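TRNA (uracil(54)-C(5))-methyltransferase (Pyrococcus abyssi, PDB 2JJQ) catalyses S-adenosyl-L-methionine-dependent methylation of the C5 carbon of uridine 54 in tRNA, forming 5-methyluridine. Local coordinates at residues L133-G141 / I175-I185; V371-I382 / V396-D404. All coordinates share one frame; numbering follows the deposited sequence.

Interaction 1. Residues L133-G141 / I175-I185; sequences LAITKDGIG and IEEEKISVWNI
Thr136 and Trp183 form a single backbone bridge, made by Trp183 N to Ile135 O (3.2 Å) and Lys137 N to Trp183 O (2.8 Å). Ile135 CG2 touches two neighbours, Ile175 CD1 at 3.5 Å and Val182 CG1 at 3.6 Å. With CG1 of Ile135 beside the backbone N (chi1 -54°), CG2 stands anti to that N and faces both. Val182 CG2 rests instead on the peptide between Thr136 and Lys137. Beyond the bridge, Thr136 CG2 presses on Ile185 CD1 at 3.4 Å, a tight contact. Thr136 OG1 turns away to donate to Gly139 O at 2.7 Å. That carbonyl also accepts from Thr136 N, and Gly139 N bonds back to Thr136 O to close the type I turn. The Trp183 indole has Ile185 CG1 over one face, near the rim. Trp183 CZ3 meets Ala134 CB at 4.2 Å. Residues 134-141 thus form a beta hairpin, bridged by the loop after helix 162-178. It lies in the central region, the Ile140 side chain about 9 Å from that of Cys157, a probable [4Fe-4S] ligand. Strand 130-136, outermost in its five-stranded sheet, pairs with strand 192-199 through Leu133 and Ile135, while Ile135 and Ile140 pack on Leu171 of helix 162-178.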
loop_
_atom_site.group_PDB
_atom_site.type_symbol
_atom_site.label_atom_id
_atom_site.label_comp_id
_atom_site.label_asym_id
_atom_site.label_seq_id
_atom_site.Cartn_x
_atom_site.Cartn_y
_atom_site.Cartn_z
ATOM N N LEU A 133 -6.939 12.678 0.249
ATOM C CA LEU A 133 -7.694 13.527 -0.656
ATOM C C LEU A 133 -7.156 14.943 -0.607
ATOM O O LEU A 133 -7.032 15.546 0.471
ATOM C CB LEU A 133 -9.172 13.534 -0.244
ATOM C CG LEU A 133 -9.889 12.177 -0.285
ATOM C CD1 LEU A 133 -11.154 12.227 0.553
ATOM C CD2 LEU A 133 -10.204 11.837 -1.725
ATOM N N ALA A 134 -6.776 15.474 -1.771
ATOM C CA ALA A 134 -6.397 16.854 -1.855
ATOM C C ALA A 134 -7.635 17.764 -1.792
ATOM O O ALA A 134 -8.688 17.438 -2.355
ATOM C CB ALA A 134 -5.551 17.127 -3.165
ATOM N N ILE A 135 -7.497 18.917 -1.123
ATOM C CA ILE A 135 -8.661 19.804 -0.909
ATOM C C ILE A 135 -8.324 21.127 -1.598
ATOM O O ILE A 135 -7.548 21.909 -1.109
ATOM C CB ILE A 135 -8.927 20.014 0.605
ATOM C CG1 ILE A 135 -9.054 18.648 1.320
ATOM C CG2 ILE A 135 -10.132 20.954 0.862
ATOM C CD1 ILE A 135 -8.924 18.794 2.826
ATOM N N THR A 136 -8.892 21.366 -2.772
ATOM C CA THR A 136 -8.395 22.486 -3.557
ATOM C C THR A 136 -9.524 23.410 -3.989
ATOM O O THR A 136 -10.707 23.087 -3.862
ATOM C CB THR A 136 -7.632 21.994 -4.812
ATOM O OG1 THR A 136 -8.578 21.521 -5.775
ATOM C CG2 THR A 136 -6.721 20.813 -4.485
ATOM N N LYS A 137 -9.135 24.584 -4.490
ATOM C CA LYS A 137 -10.110 25.550 -4.983
ATOM C C LYS A 137 -11.093 24.888 -5.959
ATOM O O LYS A 137 -12.318 25.001 -5.816
ATOM C CB LYS A 137 -9.378 26.757 -5.594
ATOM C CG LYS A 137 -10.289 27.780 -6.258
ATOM C CD LYS A 137 -9.512 29.048 -6.654
ATOM C CE LYS A 137 -10.330 29.901 -7.629
ATOM N NZ LYS A 137 -10.682 29.089 -8.845
ATOM N N ASP A 138 -10.569 24.123 -6.904
ATOM C CA ASP A 138 -11.430 23.489 -7.905
ATOM C C ASP A 138 -11.909 22.072 -7.621
ATOM O O ASP A 138 -12.307 21.357 -8.528
ATOM C CB ASP A 138 -10.762 23.556 -9.275
ATOM C CG ASP A 138 -10.840 24.959 -9.871
ATOM O OD1 ASP A 138 -11.885 25.633 -9.650
ATOM O OD2 ASP A 138 -9.869 25.388 -10.528
ATOM N N GLY A 139 -11.852 21.638 -6.372
ATOM C CA GLY A 139 -12.446 20.344 -6.049
ATOM C C GLY A 139 -11.661 19.587 -4.999
ATOM O O GLY A 139 -10.548 19.998 -4.643
ATOM N N ILE A 140 -12.242 18.460 -4.579
ATOM C CA ILE A 140 -11.657 17.547 -3.577
ATOM C C ILE A 140 -11.456 16.184 -4.261
ATOM O O ILE A 140 -12.404 15.600 -4.824
ATOM C CB ILE A 140 -12.599 17.406 -2.348
ATOM C CG1 ILE A 140 -12.697 18.719 -1.548
ATOM C CG2 ILE A 140 -12.144 16.243 -1.416
ATOM C CD1 ILE A 140 -13.931 18.850 -0.669
ATOM N N GLY A 141 -10.225 15.683 -4.247
ATOM C CA GLY A 141 -9.946 14.394 -4.871
ATOM C C GLY A 141 -8.458 14.248 -5.096
ATOM O O GLY A 141 -7.675 14.285 -4.164
ATOM N N ILE A 175 -15.836 23.387 5.475
ATOM C CA ILE A 175 -15.158 24.372 4.699
ATOM C C ILE A 175 -16.140 25.527 4.476
ATOM O O ILE A 175 -15.779 26.690 4.558
ATOM C CB ILE A 175 -14.747 23.807 3.314
ATOM C CG1 ILE A 175 -13.505 22.908 3.462
ATOM C CG2 ILE A 175 -14.320 24.950 2.391
ATOM C CD1 ILE A 175 -13.207 22.059 2.242
ATOM N N GLU A 176 -17.370 25.190 4.145
ATOM C CA GLU A 176 -18.293 26.258 3.748
ATOM C C GLU A 176 -18.656 27.092 4.961
ATOM O O GLU A 176 -18.665 28.343 4.922
ATOM C CB GLU A 176 -19.547 25.689 3.115
ATOM C CG GLU A 176 -20.673 26.751 2.999
ATOM C CD GLU A 176 -21.856 26.227 2.241
ATOM O OE1 GLU A 176 -21.616 25.493 1.247
ATOM O OE2 GLU A 176 -23.016 26.541 2.625
ATOM N N GLU A 177 -18.981 26.424 6.053
ATOM C CA GLU A 177 -19.550 27.148 7.190
ATOM C C GLU A 177 -18.532 27.809 8.056
ATOM O O GLU A 177 -18.872 28.778 8.750
ATOM C CB GLU A 177 -20.437 26.268 8.065
ATOM C CG GLU A 177 -21.541 25.609 7.317
ATOM C CD GLU A 177 -22.298 24.645 8.206
ATOM O OE1 GLU A 177 -22.321 24.882 9.442
ATOM O OE2 GLU A 177 -22.879 23.679 7.656
ATOM N N GLU A 178 -17.290 27.326 8.023
ATOM C CA GLU A 178 -16.212 27.951 8.762
ATOM C C GLU A 178 -15.333 28.789 7.832
ATOM O O GLU A 178 -14.329 29.336 8.280
ATOM C CB GLU A 178 -15.347 26.897 9.496
ATOM C CG GLU A 178 -16.106 26.130 10.584
ATOM C CD GLU A 178 -16.563 27.028 11.764
ATOM O OE1 GLU A 178 -15.947 28.097 12.010
ATOM O OE2 GLU A 178 -17.552 26.641 12.437
ATOM N N LYS A 179 -15.721 28.864 6.551
ATOM C CA LYS A 179 -15.019 29.675 5.526
ATOM C C LYS A 179 -13.526 29.363 5.556
ATOM O O LYS A 179 -12.658 30.226 5.787
ATOM C CB LYS A 179 -15.324 31.171 5.722
ATOM C CG LYS A 179 -16.832 31.480 5.590
ATOM C CD LYS A 179 -17.392 31.031 4.188
ATOM C CE LYS A 179 -18.907 31.302 4.048
ATOM N NZ LYS A 179 -19.598 30.380 3.087
ATOM N N ILE A 180 -13.223 28.082 5.368
ATOM C CA ILE A 180 -11.833 27.663 5.454
ATOM C C ILE A 180 -11.097 27.858 4.121
ATOM O O ILE A 180 -11.566 27.408 3.075
ATOM C CB ILE A 180 -11.752 26.171 5.849
ATOM C CG1 ILE A 180 -12.578 25.926 7.122
ATOM C CG2 ILE A 180 -10.295 25.753 5.982
ATOM C CD1 ILE A 180 -12.466 24.472 7.653
ATOM N N SER A 181 -9.923 28.462 4.192
ATOM C CA SER A 181 -9.065 28.701 3.030
ATOM C C SER A 181 -8.515 27.361 2.521
ATOM O O SER A 181 -8.050 26.549 3.300
ATOM C CB SER A 181 -7.932 29.681 3.436
ATOM O OG SER A 181 -6.650 29.323 2.969
ATOM N N VAL A 182 -8.645 27.096 1.230
ATOM C CA VAL A 182 -8.175 25.810 0.687
ATOM C C VAL A 182 -7.042 25.982 -0.349
ATOM O O VAL A 182 -6.624 27.093 -0.672
ATOM C CB VAL A 182 -9.318 24.929 0.121
ATOM C CG1 VAL A 182 -10.350 24.579 1.198
ATOM C CG2 VAL A 182 -9.974 25.595 -1.126
ATOM N N TRP A 183 -6.502 24.868 -0.818
ATOM C CA TRP A 183 -5.254 24.904 -1.621
ATOM C C TRP A 183 -5.563 25.460 -2.983
ATOM O O TRP A 183 -6.437 24.939 -3.705
ATOM C CB TRP A 183 -4.752 23.482 -1.795
ATOM C CG TRP A 183 -3.391 23.273 -2.388
ATOM C CD1 TRP A 183 -2.486 24.212 -2.784
ATOM C CD2 TRP A 183 -2.754 22.009 -2.531
ATOM N NE1 TRP A 183 -1.331 23.593 -3.258
ATOM C CE2 TRP A 183 -1.468 22.237 -3.075
ATOM C CE3 TRP A 183 -3.154 20.697 -2.266
ATOM C CZ2 TRP A 183 -0.591 21.196 -3.359
ATOM C CZ3 TRP A 183 -2.277 19.668 -2.549
ATOM C CH2 TRP A 183 -1.010 19.926 -3.080
ATOM N N ASN A 184 -4.826 26.502 -3.349
ATOM C CA ASN A 184 -4.875 27.019 -4.716
ATOM C C ASN A 184 -3.642 26.478 -5.373
ATOM O O ASN A 184 -2.536 26.938 -5.077
ATOM C CB ASN A 184 -4.748 28.523 -4.693
ATOM C CG ASN A 184 -4.562 29.125 -6.099
ATOM O OD1 ASN A 184 -4.356 28.406 -7.079
ATOM N ND2 ASN A 184 -4.644 30.450 -6.183
ATOM N N ILE A 185 -3.820 25.479 -6.235
ATOM C CA ILE A 185 -2.665 24.792 -6.843
ATOM C C ILE A 185 -1.817 25.655 -7.797
ATOM O O ILE A 185 -0.597 25.478 -7.890
ATOM C CB ILE A 185 -3.114 23.525 -7.545
ATOM C CG1 ILE A 185 -3.567 22.513 -6.494
ATOM C CG2 ILE A 185 -1.963 22.972 -8.395
ATOM C CD1 ILE A 185 -4.537 21.493 -7.042
#

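Interaction 2. Residues V371-I382 / V396-D404; sequences VKRLNREKPGVI and VKMLDYRID
Tyr401 inserts its ring between Ile382 and Lys378. Ile382 CD1 sits over one face in a CH-pi contact, 3.5 Å from the Tyr401 ring centroid. The folded Lys378 chain runs past the ring in the opposite direction. Bends at chi2, chi3 and chi4 bring Lys378 NZ over the ring, 5.0 Å from the Tyr401 centroid, as a cation-pi partner. Tyr401 OH donates to Pro379 O at 2.7 Å, on a lone pair and in the carbonyl plane. Pro379 O also lies in the plane of the ring, at its edge. This bond and the packing over the ring should limit its rotation. Asn375 uses both ends of its amide. Asn375 OD1 accepts from Asp400 N at 2.6 Å, with the donor tilted 31° from the carbonyl plane. Asn375 ND2 donates almost in its own plane to Met398 O at 3.0 Å. The Asp400 carboxylate stacks on this amide, the planes 12° apart. One water links Asn375 O to Asp400 OD2, and another links Lys378 NZ to Asp400 O. Deeper in, Leu399 CD2 packs against Val371 CB and Leu374 CB. The contact joins the ends of helices 368-377 and 389-398 within the Rossmann-like catalytic domain. Leu374 and Pro379 rest on Val357 of strand 356-359, and Leu399 on Leu424 of strand 419-424, which lies between strands 381-386 and 403-409.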
loop_
_atom_site.group_PDB
_atom_site.type_symbol
_atom_site.label_atom_id
_atom_site.label_comp_id
_atom_site.label_asym_id
_atom_site.label_seq_id
_atom_site.Cartn_x
_atom_site.Cartn_y
_atom_site.Cartn_z
ATOM N N VAL A 371 22.450 -10.228 3.113
ATOM C CA VAL A 371 22.518 -11.498 2.369
ATOM C C VAL A 371 23.736 -12.369 2.712
ATOM O O VAL A 371 23.607 -13.589 2.914
ATOM C CB VAL A 371 22.121 -11.462 0.831
ATOM C CG1 VAL A 371 21.500 -10.121 0.300
ATOM C CG2 VAL A 371 22.970 -12.357 -0.100
ATOM N N LYS A 372 24.890 -11.725 2.858
ATOM C CA LYS A 372 26.081 -12.461 3.343
ATOM C C LYS A 372 25.857 -13.127 4.699
ATOM O O LYS A 372 26.227 -14.310 4.923
ATOM C CB LYS A 372 27.282 -11.520 3.439
ATOM C CG LYS A 372 27.722 -10.976 2.068
ATOM C CD LYS A 372 29.087 -10.327 2.117
ATOM C CE LYS A 372 29.518 -9.805 0.737
ATOM N NZ LYS A 372 30.978 -9.405 0.765
ATOM N N ARG A 373 25.243 -12.375 5.619
ATOM C CA ARG A 373 25.014 -12.857 6.968
ATOM C C ARG A 373 24.040 -14.031 6.958
ATOM O O ARG A 373 24.252 -15.029 7.649
ATOM C CB ARG A 373 24.512 -11.735 7.856
ATOM C CG ARG A 373 25.605 -10.762 8.255
ATOM C CD ARG A 373 25.039 -9.664 9.133
ATOM N NE ARG A 373 26.167 -8.972 9.723
ATOM C CZ ARG A 373 26.455 -7.703 9.482
ATOM N NH1 ARG A 373 25.658 -6.986 8.692
ATOM N NH2 ARG A 373 27.528 -7.149 10.051
ATOM N N LEU A 374 22.999 -13.942 6.117
ATOM C CA LEU A 374 22.010 -15.023 5.999
ATOM C C LEU A 374 22.675 -16.286 5.415
ATOM O O LEU A 374 22.399 -17.417 5.836
ATOM C CB LEU A 374 20.849 -14.550 5.086
ATOM C CG LEU A 374 19.858 -13.597 5.793
ATOM C CD1 LEU A 374 18.895 -12.868 4.768
ATOM C CD2 LEU A 374 19.027 -14.350 6.841
ATOM N N ASN A 375 23.539 -16.075 4.424
ATOM C CA ASN A 375 24.315 -17.177 3.800
ATOM C C ASN A 375 25.277 -17.891 4.772
ATOM O O ASN A 375 25.541 -19.097 4.646
ATOM C CB ASN A 375 25.036 -16.667 2.538
ATOM C CG ASN A 375 24.093 -16.521 1.348
ATOM O OD1 ASN A 375 23.023 -17.116 1.330
ATOM N ND2 ASN A 375 24.515 -15.783 0.324
ATOM N N ARG A 376 25.802 -17.138 5.721
ATOM C CA ARG A 376 26.784 -17.651 6.679
ATOM C C ARG A 376 26.056 -18.345 7.813
ATOM O O ARG A 376 26.412 -19.452 8.199
ATOM C CB ARG A 376 27.635 -16.501 7.201
ATOM C CG ARG A 376 28.673 -16.859 8.224
ATOM C CD ARG A 376 29.720 -15.722 8.295
ATOM N NE ARG A 376 29.365 -14.666 9.251
ATOM C CZ ARG A 376 29.054 -13.407 8.924
ATOM N NH1 ARG A 376 29.057 -13.015 7.647
ATOM N NH2 ARG A 376 28.748 -12.533 9.877
ATOM N N GLU A 377 25.010 -17.705 8.331
ATOM C CA GLU A 377 24.280 -18.244 9.475
ATOM C C GLU A 377 23.314 -19.338 9.085
ATOM O O GLU A 377 23.063 -20.267 9.868
ATOM C CB GLU A 377 23.510 -17.133 10.220
ATOM C CG GLU A 377 24.377 -16.119 10.916
ATOM C CD GLU A 377 25.479 -16.753 11.756
ATOM O OE1 GLU A 377 25.157 -17.621 12.622
ATOM O OE2 GLU A 377 26.654 -16.359 11.546
ATOM N N LYS A 378 22.722 -19.210 7.898
ATOM C CA LYS A 378 21.809 -20.206 7.383
ATOM C C LYS A 378 20.671 -20.578 8.343
ATOM O O LYS A 378 20.506 -21.741 8.717
ATOM C CB LYS A 378 22.578 -21.468 6.938
ATOM C CG LYS A 378 23.560 -21.280 5.784
ATOM C CD LYS A 378 22.840 -20.898 4.473
ATOM C CE LYS A 378 21.686 -21.800 4.110
ATOM N NZ LYS A 378 22.091 -23.164 3.593
ATOM N N PRO A 379 19.835 -19.597 8.702
ATOM C CA PRO A 379 18.612 -19.980 9.400
ATOM C C PRO A 379 17.865 -20.993 8.561
ATOM O O PRO A 379 17.954 -20.932 7.336
ATOM C CB PRO A 379 17.819 -18.662 9.487
ATOM C CG PRO A 379 18.386 -17.755 8.390
ATOM C CD PRO A 379 19.847 -18.171 8.270
ATOM N N GLY A 380 17.176 -21.932 9.214
ATOM C CA GLY A 380 16.513 -23.028 8.555
ATOM C C GLY A 380 15.500 -22.565 7.499
ATOM O O GLY A 380 15.368 -23.189 6.445
ATOM N N VAL A 381 14.822 -21.441 7.797
ATOM C CA VAL A 381 13.793 -20.934 6.910
ATOM C C VAL A 381 13.943 -19.415 6.760
ATOM O O VAL A 381 14.157 -18.694 7.737
ATOM C CB VAL A 381 12.361 -21.267 7.394
ATOM C CG1 VAL A 381 11.312 -20.578 6.445
ATOM C CG2 VAL A 381 12.129 -22.782 7.398
ATOM N N ILE A 382 13.868 -18.944 5.528
ATOM C CA ILE A 382 13.666 -17.520 5.298
ATOM C C ILE A 382 12.290 -17.312 4.690
ATOM O O ILE A 382 11.923 -17.986 3.713
ATOM C CB ILE A 382 14.762 -16.894 4.363
ATOM C CG1 ILE A 382 16.120 -16.970 5.050
ATOM C CG2 ILE A 382 14.365 -15.463 4.047
ATOM C CD1 ILE A 382 17.329 -16.655 4.084
ATOM N N VAL A 396 16.922 -13.540 -4.473
ATOM C CA VAL A 396 16.867 -14.975 -4.194
ATOM C C VAL A 396 18.074 -15.699 -4.855
ATOM O O VAL A 396 18.619 -16.643 -4.279
ATOM C CB VAL A 396 15.485 -15.614 -4.520
ATOM C CG1 VAL A 396 15.539 -17.159 -4.366
ATOM C CG2 VAL A 396 14.448 -15.098 -3.559
ATOM N N LYS A 397 18.502 -15.223 -6.020
ATOM C CA LYS A 397 19.706 -15.765 -6.691
ATOM C C LYS A 397 20.954 -15.615 -5.841
ATOM O O LYS A 397 21.823 -16.495 -5.855
ATOM C CB LYS A 397 19.953 -15.069 -8.044
ATOM C CG LYS A 397 18.997 -15.472 -9.128
ATOM C CD LYS A 397 19.253 -14.681 -10.431
ATOM C CE LYS A 397 18.149 -13.675 -10.659
ATOM N NZ LYS A 397 17.990 -13.376 -12.116
ATOM N N MET A 398 21.045 -14.502 -5.114
ATOM C CA MET A 398 22.184 -14.252 -4.241
ATOM C C MET A 398 22.135 -15.106 -2.967
ATOM O O MET A 398 23.165 -15.387 -2.367
ATOM C CB MET A 398 22.264 -12.784 -3.851
ATOM C CG MET A 398 22.062 -11.812 -4.995
ATOM S SD MET A 398 21.856 -10.122 -4.406
ATOM C CE MET A 398 22.058 -9.185 -5.930
ATOM N N LEU A 399 20.937 -15.495 -2.525
ATOM C CA LEU A 399 20.837 -16.316 -1.303
ATOM C C LEU A 399 21.157 -17.782 -1.562
ATOM O O LEU A 399 20.708 -18.343 -2.568
ATOM C CB LEU A 399 19.400 -16.223 -0.773
ATOM C CG LEU A 399 19.135 -14.847 -0.143
ATOM C CD1 LEU A 399 17.626 -14.629 0.019
ATOM C CD2 LEU A 399 19.901 -14.593 1.221
ATOM N N ASP A 400 21.820 -18.436 -0.617
ATOM C CA ASP A 400 22.073 -19.887 -0.771
ATOM C C ASP A 400 20.890 -20.746 -0.350
ATOM O O ASP A 400 21.000 -21.625 0.529
ATOM C CB ASP A 400 23.370 -20.276 -0.064
ATOM C CG ASP A 400 24.581 -19.544 -0.645
ATOM O OD1 ASP A 400 24.578 -19.221 -1.863
ATOM O OD2 ASP A 400 25.538 -19.296 0.116
ATOM N N TYR A 401 19.746 -20.495 -1.011
ATOM C CA TYR A 401 18.471 -21.068 -0.630
ATOM C C TYR A 401 17.689 -21.304 -1.882
ATOM O O TYR A 401 17.903 -20.622 -2.872
ATOM C CB TYR A 401 17.658 -20.030 0.202
ATOM C CG TYR A 401 18.121 -19.883 1.634
ATOM C CD1 TYR A 401 17.398 -20.459 2.675
ATOM C CD2 TYR A 401 19.269 -19.137 1.956
ATOM C CE1 TYR A 401 17.831 -20.332 4.006
ATOM C CE2 TYR A 401 19.704 -19.002 3.267
ATOM C CZ TYR A 401 18.970 -19.609 4.283
ATOM O OH TYR A 401 19.361 -19.477 5.586
ATOM N N ARG A 402 16.754 -22.234 -1.831
ATOM C CA ARG A 402 15.814 -22.456 -2.942
ATOM C C ARG A 402 14.398 -22.008 -2.514
ATOM O O ARG A 402 14.158 -21.874 -1.335
ATOM C CB ARG A 402 15.816 -23.919 -3.336
ATOM C CG ARG A 402 15.320 -24.827 -2.242
ATOM C CD ARG A 402 15.227 -26.281 -2.698
ATOM N NE ARG A 402 14.032 -26.855 -2.105
ATOM C CZ ARG A 402 14.015 -27.699 -1.087
ATOM N NH1 ARG A 402 15.150 -28.134 -0.534
ATOM N NH2 ARG A 402 12.842 -28.114 -0.638
ATOM N N ILE A 403 13.502 -21.763 -3.473
ATOM C CA ILE A 403 12.093 -21.470 -3.149
ATOM C C ILE A 403 11.366 -22.775 -2.836
ATOM O O ILE A 403 11.239 -23.677 -3.683
ATOM C CB ILE A 403 11.419 -20.718 -4.332
ATOM C CG1 ILE A 403 12.157 -19.403 -4.540
ATOM C CG2 ILE A 403 9.943 -20.458 -4.054
ATOM C CD1 ILE A 403 11.794 -18.766 -5.834
ATOM N N ASP A 404 10.947 -22.920 -1.589
ATOM C CA ASP A 404 10.279 -24.118 -1.149
ATOM C C ASP A 404 8.778 -24.003 -1.456
ATOM O O ASP A 404 8.157 -24.935 -1.992
ATOM C CB ASP A 404 10.514 -24.278 0.357
ATOM C CG ASP A 404 9.740 -25.428 0.947
ATOM O OD1 ASP A 404 9.589 -26.425 0.212
ATOM O OD2 ASP A 404 9.339 -25.371 2.147
HETATM O O HOH W 1 25.804 -20.688 2.591
HETATM O O HOH W 2 19.993 -23.795 1.877
#

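How the interactions relate
The two contacts follow one another along the chain, neither nested nor crossed. Interaction 1 comes first and closes a loop of 33 residues that includes strand 151-153 and most of helix 162-178. It ties the edge of the five-stranded sheet to the end of that helix, in the central part of the chain. Interaction 2 closes a shorter loop of 13 residues near the C terminus. That loop carries the predicted nucleophile Cys387, and the contact ties two helices to the eight-stranded sheet of the catalytic domain. The centres of interaction 1 and interaction 2 are about 51 Å apart. They lie on opposite sides of the chain's centre. Their nearest atoms are about 35 Å apart, so they do not touch.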